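Local coordinates for protein NfrA2 (Bacillus megaterium, PDB 5HEI) that probably uses NADPH to reduce flavin and nitro compounds as an FMN-dependent nitroreductase of the Frp family, at residues H26-A38 and I115-L129. Sequence-based numbering, arbitrary orientation.
With FMN (flavin mononucleotide), chain J.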
ATOM      1  N   HIS A  26      16.388   2.744  16.142  1.00 71.99           N
ATOM      2  CA  HIS A  26      15.344   1.869  15.607  1.00 69.49           C
ATOM      3  C   HIS A  26      14.363   2.657  14.736  1.00 70.56           C
ATOM      4  O   HIS A  26      14.026   2.195  13.643  1.00 68.99           O
ATOM      5  CB  HIS A  26      14.595   1.134  16.731  1.00 70.69           C
ATOM      6  CG  HIS A  26      15.289  -0.090  17.246  1.00 75.43           C
ATOM      7  ND1 HIS A  26      16.004  -0.936  16.409  1.00 76.93           N
ATOM      8  CD2 HIS A  26      15.303  -0.604  18.497  1.00 78.84           C
ATOM      9  CE1 HIS A  26      16.452  -1.909  17.182  1.00 77.94           C
ATOM     10  NE2 HIS A  26      16.053  -1.756  18.444  1.00 79.47           N
ATOM     11  N   LEU A  27      13.925   3.853  15.206  1.00 65.78           N
ATOM     12  CA  LEU A  27      13.008   4.726  14.468  1.00 63.37           C
ATOM     13  C   LEU A  27      13.621   5.159  13.127  1.00 65.94           C
ATOM     14  O   LEU A  27      12.979   4.978  12.095  1.00 64.16           O
ATOM     15  CB  LEU A  27      12.561   5.935  15.330  1.00 63.93           C
ATOM     16  CG  LEU A  27      11.660   7.019  14.686  1.00 67.00           C
ATOM     17  CD1 LEU A  27      10.349   6.444  14.145  1.00 65.03           C
ATOM     18  CD2 LEU A  27      11.366   8.134  15.674  1.00 70.34           C
ATOM     19  N   ASP A  28      14.883   5.655  13.139  1.00 63.63           N
ATOM     20  CA  ASP A  28      15.616   6.074  11.939  1.00 63.18           C
ATOM     21  C   ASP A  28      15.734   4.960  10.898  1.00 64.96           C
ATOM     22  O   ASP A  28      15.627   5.241   9.710  1.00 63.82           O
ATOM     23  CB  ASP A  28      16.999   6.650  12.286  1.00 67.34           C
ATOM     24  CG  ASP A  28      16.970   7.964  13.052  1.00 82.58           C
ATOM     25  OD1 ASP A  28      16.107   8.820  12.742  1.00 83.40           O
ATOM     26  OD2 ASP A  28      17.822   8.144  13.949  1.00 91.15           O
ATOM     27  N   THR A  29      15.915   3.703  11.346  1.00 61.19           N
ATOM     28  CA  THR A  29      15.993   2.516  10.489  1.00 60.06           C
ATOM     29  C   THR A  29      14.616   2.226   9.852  1.00 62.75           C
ATOM     30  O   THR A  29      14.558   1.891   8.669  1.00 60.92           O
ATOM     31  CB  THR A  29      16.585   1.336  11.277  1.00 65.92           C
ATOM     32  OG1 THR A  29      17.852   1.731  11.810  1.00 66.39           O
ATOM     33  CG2 THR A  29      16.753   0.077  10.428  1.00 63.54           C
ATOM     34  N   ILE A  30      13.518   2.398  10.637  1.00 59.97           N
ATOM     35  CA  ILE A  30      12.125   2.208  10.212  1.00 58.81           C
ATOM     36  C   ILE A  30      11.743   3.290   9.177  1.00 63.26           C
ATOM     37  O   ILE A  30      11.077   2.965   8.188  1.00 62.77           O
ATOM     38  CB  ILE A  30      11.148   2.128  11.437  1.00 62.29           C
ATOM     39  CG1 ILE A  30      11.410   0.867  12.292  1.00 63.50           C
ATOM     40  CG2 ILE A  30       9.664   2.181  11.021  1.00 61.91           C
ATOM     41  CD1 ILE A  30      10.895   0.953  13.729  1.00 69.30           C
ATOM     42  N   ILE A  31      12.179   4.557   9.385  1.00 60.39           N
ATOM     43  CA  ILE A  31      11.904   5.643   8.430  1.00 59.81           C
ATOM     44  C   ILE A  31      12.759   5.544   7.151  1.00 64.30           C
ATOM     45  O   ILE A  31      12.245   5.819   6.069  1.00 63.26           O
ATOM     46  CB  ILE A  31      11.816   7.083   9.029  1.00 63.34           C
ATOM     47  CG1 ILE A  31      13.097   7.505   9.777  1.00 65.25           C
ATOM     48  CG2 ILE A  31      10.580   7.250   9.905  1.00 63.18           C
ATOM     49  CD1 ILE A  31      14.112   8.340   8.975  1.00 71.44           C
ATOM     50  N   GLN A  32      14.045   5.139   7.274  1.00 62.27           N
ATOM     51  CA  GLN A  32      14.960   4.962   6.133  1.00 62.78           C
ATOM     52  C   GLN A  32      14.538   3.802   5.230  1.00 66.73           C
ATOM     53  O   GLN A  32      14.671   3.907   4.007  1.00 66.37           O
ATOM     54  CB  GLN A  32      16.415   4.795   6.590  1.00 65.48           C
ATOM     55  CG  GLN A  32      17.103   6.122   6.874  1.00 80.16           C
ATOM     56  CD  GLN A  32      18.410   5.930   7.590  1.00101.31           C
ATOM     57  OE1 GLN A  32      18.459   5.772   8.816  1.00 96.26           O
ATOM     58  NE2 GLN A  32      19.505   5.956   6.841  1.00 95.67           N
ATOM     59  N   SER A  33      14.010   2.711   5.831  1.00 62.87           N
ATOM     60  CA  SER A  33      13.518   1.542   5.098  1.00 61.78           C
ATOM     61  C   SER A  33      12.233   1.900   4.340  1.00 63.35           C
ATOM     62  O   SER A  33      12.098   1.531   3.175  1.00 62.81           O
ATOM     63  CB  SER A  33      13.263   0.372   6.044  1.00 65.48           C
ATOM     64  OG  SER A  33      14.423   0.018   6.778  1.00 75.18           O
ATOM     65  N   ALA A  34      11.312   2.649   4.991  1.00 57.90           N
ATOM     66  CA  ALA A  34      10.055   3.100   4.396  1.00 56.20           C
ATOM     67  C   ALA A  34      10.317   4.020   3.189  1.00 59.55           C
ATOM     68  O   ALA A  34       9.659   3.875   2.152  1.00 59.46           O
ATOM     69  CB  ALA A  34       9.206   3.809   5.440  1.00 56.77           C
ATOM     70  N   GLN A  35      11.314   4.931   3.310  1.00 54.97           N
ATOM     71  CA  GLN A  35      11.726   5.849   2.244  1.00 54.13           C
ATOM     72  C   GLN A  35      12.381   5.087   1.094  1.00 57.16           C
ATOM     73  O   GLN A  35      12.219   5.474  -0.058  1.00 56.88           O
ATOM     74  CB  GLN A  35      12.691   6.918   2.778  1.00 56.23           C
ATOM     75  CG  GLN A  35      12.001   8.070   3.487  1.00 60.11           C
ATOM     76  CD  GLN A  35      12.959   9.203   3.736  1.00 72.81           C
ATOM     77  OE1 GLN A  35      13.754   9.187   4.678  1.00 66.31           O
ATOM     78  NE2 GLN A  35      12.911  10.209   2.886  1.00 66.74           N
ATOM     79  N   SER A  36      13.095   3.991   1.408  1.00 53.44           N
ATOM     80  CA  SER A  36      13.785   3.132   0.443  1.00 53.43           C
ATOM     81  C   SER A  36      12.846   2.394  -0.520  1.00 56.32           C
ATOM     82  O   SER A  36      13.289   1.957  -1.581  1.00 56.23           O
ATOM     83  CB  SER A  36      14.699   2.148   1.165  1.00 57.22           C
ATOM     84  OG  SER A  36      15.781   2.822   1.785  1.00 65.73           O
ATOM     85  N   ALA A  37      11.561   2.264  -0.158  1.00 52.55           N
ATOM     86  CA  ALA A  37      10.531   1.603  -0.963  1.00 51.94           C
ATOM     87  C   ALA A  37      10.160   2.408  -2.222  1.00 56.53           C
ATOM     88  O   ALA A  37      10.410   3.615  -2.288  1.00 55.96           O
ATOM     89  CB  ALA A  37       9.297   1.350  -0.112  1.00 51.63           C
ATOM     90  N   ALA A  38       9.563   1.724  -3.214  1.00 53.96           N
ATOM     91  CA  ALA A  38       9.128   2.309  -4.482  1.00 54.65           C
ATOM     92  C   ALA A  38       7.958   3.288  -4.297  1.00 59.55           C
ATOM     93  O   ALA A  38       7.124   3.091  -3.406  1.00 59.40           O
ATOM     94  CB  ALA A  38       8.735   1.204  -5.449  1.00 55.65           C
ATOM     95  N   ILE A 115       2.512   0.801   0.708  1.00 56.60           N
ATOM     96  CA  ILE A 115       3.867   0.356   0.365  1.00 56.70           C
ATOM     97  C   ILE A 115       4.836   0.754   1.500  1.00 61.29           C
ATOM     98  O   ILE A 115       5.586  -0.094   1.995  1.00 61.26           O
ATOM     99  CB  ILE A 115       4.285   0.925  -1.028  1.00 60.07           C
ATOM    100  CG1 ILE A 115       3.522   0.214  -2.172  1.00 60.37           C
ATOM    101  CG2 ILE A 115       5.804   0.855  -1.258  1.00 61.44           C
ATOM    102  CD1 ILE A 115       3.307   1.033  -3.428  1.00 63.73           C
ATOM    103  N   SER A 116       4.773   2.033   1.932  1.00 57.97           N
ATOM    104  CA  SER A 116       5.599   2.614   2.996  1.00 58.18           C
ATOM    105  C   SER A 116       5.372   1.950   4.358  1.00 61.72           C
ATOM    106  O   SER A 116       6.334   1.756   5.107  1.00 61.67           O
ATOM    107  CB  SER A 116       5.354   4.117   3.088  1.00 62.06           C
ATOM    108  OG  SER A 116       6.310   4.746   3.923  1.00 73.31           O
ATOM    109  N   LEU A 117       4.104   1.602   4.664  1.00 57.57           N
ATOM    110  CA  LEU A 117       3.695   0.950   5.906  1.00 57.66           C
ATOM    111  C   LEU A 117       4.281  -0.461   5.990  1.00 63.63           C
ATOM    112  O   LEU A 117       4.860  -0.817   7.015  1.00 63.98           O
ATOM    113  CB  LEU A 117       2.166   0.915   5.994  1.00 57.27           C
ATOM    114  CG  LEU A 117       1.555   0.642   7.355  1.00 62.62           C
ATOM    115  CD1 LEU A 117       0.397   1.581   7.620  1.00 62.99           C
ATOM    116  CD2 LEU A 117       1.074  -0.790   7.454  1.00 65.42           C
ATOM    117  N   GLU A 118       4.147  -1.249   4.904  1.00 61.07           N
ATOM    118  CA  GLU A 118       4.671  -2.616   4.817  1.00 61.56           C
ATOM    119  C   GLU A 118       6.195  -2.649   4.961  1.00 65.23           C
ATOM    120  O   GLU A 118       6.709  -3.532   5.647  1.00 65.23           O
ATOM    121  CB  GLU A 118       4.198  -3.305   3.519  1.00 62.92           C
ATOM    122  CG  GLU A 118       4.634  -4.758   3.347  1.00 73.40           C
ATOM    123  CD  GLU A 118       4.214  -5.772   4.395  1.00 90.53           C
ATOM    124  OE1 GLU A 118       3.235  -5.519   5.136  1.00 82.27           O
ATOM    125  OE2 GLU A 118       4.856  -6.845   4.451  1.00 84.34           O
ATOM    126  N   ALA A 119       6.906  -1.675   4.345  1.00 61.17           N
ATOM    127  CA  ALA A 119       8.366  -1.550   4.438  1.00 61.22           C
ATOM    128  C   ALA A 119       8.741  -1.227   5.882  1.00 65.16           C
ATOM    129  O   ALA A 119       9.682  -1.817   6.415  1.00 65.20           O
ATOM    130  CB  ALA A 119       8.865  -0.456   3.504  1.00 61.80           C
ATOM    131  N   ALA A 120       7.960  -0.336   6.531  1.00 61.63           N
ATOM    132  CA  ALA A 120       8.147   0.037   7.931  1.00 62.16           C
ATOM    133  C   ALA A 120       7.877  -1.166   8.845  1.00 65.21           C
ATOM    134  O   ALA A 120       8.591  -1.340   9.830  1.00 65.31           O
ATOM    135  CB  ALA A 120       7.231   1.192   8.288  1.00 62.71           C
ATOM    136  N   THR A 121       6.877  -2.013   8.483  1.00 60.58           N
ATOM    137  CA  THR A 121       6.497  -3.245   9.187  1.00 60.53           C
ATOM    138  C   THR A 121       7.631  -4.285   9.118  1.00 64.92           C
ATOM    139  O   THR A 121       8.105  -4.714  10.169  1.00 65.48           O
ATOM    140  CB  THR A 121       5.120  -3.751   8.695  1.00 66.51           C
ATOM    141  OG1 THR A 121       4.099  -3.032   9.384  1.00 67.33           O
ATOM    142  CG2 THR A 121       4.908  -5.255   8.906  1.00 64.62           C
ATOM    143  N   VAL A 122       8.078  -4.665   7.896  1.00 60.94           N
ATOM    144  CA  VAL A 122       9.152  -5.653   7.709  1.00 61.50           C
ATOM    145  C   VAL A 122      10.481  -5.250   8.362  1.00 66.46           C
ATOM    146  O   VAL A 122      11.196  -6.123   8.851  1.00 67.14           O
ATOM    147  CB  VAL A 122       9.318  -6.203   6.262  1.00 64.98           C
ATOM    148  CG1 VAL A 122       8.100  -7.012   5.831  1.00 64.34           C
ATOM    149  CG2 VAL A 122       9.621  -5.096   5.260  1.00 64.12           C
ATOM    150  N   ALA A 123      10.785  -3.933   8.409  1.00 62.80           N
ATOM    151  CA  ALA A 123      11.991  -3.395   9.044  1.00 63.41           C
ATOM    152  C   ALA A 123      11.878  -3.485  10.559  1.00 68.46           C
ATOM    153  O   ALA A 123      12.784  -4.019  11.199  1.00 70.18           O
ATOM    154  CB  ALA A 123      12.214  -1.952   8.625  1.00 63.62           C
ATOM    155  N   ALA A 124      10.756  -2.991  11.129  1.00 64.28           N
ATOM    156  CA  ALA A 124      10.479  -3.002  12.567  1.00 64.99           C
ATOM    157  C   ALA A 124      10.413  -4.418  13.144  1.00 69.64           C
ATOM    158  O   ALA A 124      11.023  -4.667  14.183  1.00 70.76           O
ATOM    159  CB  ALA A 124       9.192  -2.252  12.862  1.00 64.97           C
ATOM    160  N   GLU A 125       9.689  -5.341  12.477  1.00 65.54           N
ATOM    161  CA  GLU A 125       9.558  -6.728  12.936  1.00 66.38           C
ATOM    162  C   GLU A 125      10.849  -7.558  12.821  1.00 71.31           C
ATOM    163  O   GLU A 125      11.038  -8.488  13.611  1.00 72.74           O
ATOM    164  CB  GLU A 125       8.317  -7.428  12.350  1.00 67.00           C
ATOM    165  CG  GLU A 125       7.029  -7.008  13.043  1.00 77.64           C
ATOM    166  CD  GLU A 125       5.753  -7.701  12.605  1.00 97.81           C
ATOM    167  OE1 GLU A 125       5.373  -7.563  11.420  1.00 85.30           O
ATOM    168  OE2 GLU A 125       5.094  -8.327  13.468  1.00 92.58           O
ATOM    169  N   SER A 126      11.759  -7.195  11.888  1.00 67.00           N
ATOM    170  CA  SER A 126      13.054  -7.871  11.763  1.00 68.21           C
ATOM    171  C   SER A 126      14.005  -7.434  12.888  1.00 74.07           C
ATOM    172  O   SER A 126      14.918  -8.185  13.236  1.00 75.25           O
ATOM    173  CB  SER A 126      13.682  -7.621  10.398  1.00 70.58           C
ATOM    174  OG  SER A 126      14.006  -6.253  10.218  1.00 78.10           O
ATOM    175  N   LEU A 127      13.765  -6.232  13.467  1.00 70.73           N
ATOM    176  CA  LEU A 127      14.536  -5.677  14.588  1.00 72.12           C
ATOM    177  C   LEU A 127      14.093  -6.282  15.935  1.00 76.82           C
ATOM    178  O   LEU A 127      14.766  -6.085  16.950  1.00 78.16           O
ATOM    179  CB  LEU A 127      14.428  -4.136  14.626  1.00 71.44           C
ATOM    180  CG  LEU A 127      15.148  -3.364  13.519  1.00 75.20           C
ATOM    181  CD1 LEU A 127      14.541  -1.988  13.334  1.00 74.34           C
ATOM    182  CD2 LEU A 127      16.637  -3.248  13.793  1.00 77.84           C
ATOM    183  N   GLY A 128      12.980  -7.019  15.918  1.00 72.12           N
ATOM    184  CA  GLY A 128      12.414  -7.679  17.088  1.00 72.90           C
ATOM    185  C   GLY A 128      11.154  -7.030  17.620  1.00 75.46           C
ATOM    186  O   GLY A 128      10.495  -7.594  18.498  1.00 76.69           O
ATOM    187  N   LEU A 129      10.813  -5.836  17.094  1.00 69.29           N
ATOM    188  CA  LEU A 129       9.637  -5.066  17.496  1.00 68.07           C
ATOM    189  C   LEU A 129       8.335  -5.699  16.990  1.00 71.79           C
ATOM    190  O   LEU A 129       8.357  -6.591  16.139  1.00 71.37           O
ATOM    191  CB  LEU A 129       9.739  -3.598  17.012  1.00 66.70           C
ATOM    192  CG  LEU A 129      10.918  -2.760  17.495  1.00 72.21           C
ATOM    193  CD1 LEU A 129      11.207  -1.639  16.537  1.00 71.00           C
ATOM    194  CD2 LEU A 129      10.661  -2.179  18.872  1.00 76.46           C
TER
HETATM  195  N1  FMN J 301       7.584   2.725 -13.142  1.00 74.04           N
HETATM  196  C2  FMN J 301       7.330   2.601 -14.479  1.00 74.16           C
HETATM  197  O2  FMN J 301       8.240   2.385 -15.286  1.00 75.11           O
HETATM  198  N3  FMN J 301       6.020   2.681 -14.946  1.00 73.41           N
HETATM  199  C4  FMN J 301       4.890   2.865 -14.167  1.00 72.10           C
HETATM  200  O4  FMN J 301       3.783   2.933 -14.700  1.00 72.53           O
HETATM  201  C4A FMN J 301       5.166   2.954 -12.731  1.00 71.36           C
HETATM  202  N5  FMN J 301       4.150   2.983 -11.904  1.00 70.85           N
HETATM  203  C5A FMN J 301       4.415   2.880 -10.539  1.00 71.05           C
HETATM  204  C6  FMN J 301       3.337   2.762  -9.652  1.00 70.50           C
HETATM  205  C7  FMN J 301       3.534   2.556  -8.290  1.00 69.74           C
HETATM  206  C7M FMN J 301       2.338   2.342  -7.396  1.00 68.99           C
HETATM  207  C8  FMN J 301       4.851   2.499  -7.785  1.00 70.34           C
HETATM  208  C8M FMN J 301       5.126   2.283  -6.319  1.00 69.74           C
HETATM  209  C9  FMN J 301       5.921   2.631  -8.662  1.00 71.41           C
HETATM  210  C9A FMN J 301       5.728   2.805 -10.033  1.00 71.79           C
HETATM  211  N10 FMN J 301       6.800   2.826 -10.961  1.00 72.87           N
HETATM  212  C10 FMN J 301       6.562   2.875 -12.308  1.00 72.85           C
HETATM  213  C1' FMN J 301       8.195   2.766 -10.477  1.00 74.59           C
HETATM  214  C2' FMN J 301       8.739   4.119 -10.030  1.00 76.03           C
HETATM  215  O2' FMN J 301       9.083   4.938 -11.148  1.00 76.78           O
HETATM  216  C3' FMN J 301       9.952   3.918  -9.120  1.00 77.68           C
HETATM  217  O3' FMN J 301       9.589   3.068  -8.035  1.00 78.08           O
HETATM  218  C4' FMN J 301      10.550   5.217  -8.577  1.00 77.97           C
HETATM  219  O4' FMN J 301      11.190   5.922  -9.643  1.00 78.23           O
HETATM  220  C5' FMN J 301      11.499   5.013  -7.414  1.00 78.31           C
HETATM  221  O5' FMN J 301      12.704   4.402  -7.923  1.00 78.94           O
HETATM  222  P   FMN J 301      13.317   2.989  -7.442  1.00 78.89           P
HETATM  223  O1P FMN J 301      14.238   3.176  -6.281  1.00 79.70           O
HETATM  224  O2P FMN J 301      14.045   2.432  -8.670  1.00 79.42           O
HETATM  225  O3P FMN J 301      12.126   2.064  -7.129  1.00 78.26           O
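I30 reaches across to helix 104-126 with both of its branches: CG2 rests on CB of A120 at 3.8 Å, while CD1 meets CB of A124 at 3.7 Å and CD1 of L129. With CG1 anti to the carbonyl carbon (chi1 -66°), CG1 and CD1 run back toward the start of their own helix, while CG2 points across. Cutting I30 back to an alanine is likely to open a gap between A120, A124 and L129. Smaller contacts continue the apolar seam: CB of A123 lies 3.6 Å from CB of S33, and CB of A119 packs over the backbone of S33 and A34. These alanines let the axes approach to 7.8 Å, at 138° between their directions, within the helical layer of the FMN-dependent nitroreductase fold; L117 on the far side, and A120 from the margin of the seam, pack against F79 and L160 of the sheet. At one end, L127 lays its two methyls alongside the H26 ring, CD2 coming to the edge at ND1, 3.5 Å away, just before a Schellman motif at G128 closes the helix.

Among the hydroxyls, OG of S116 lies 3.4 Å from CB of A34, OG of S33 is hydrogen-bonded to Q9 of the second subunit, and OG1 of T29 to the E25 carbonyl. Toward the flavin, CG2 of I115 touches CB of A37, whereas its CD1 approaches the FMN methyl C8M at 3.6 Å.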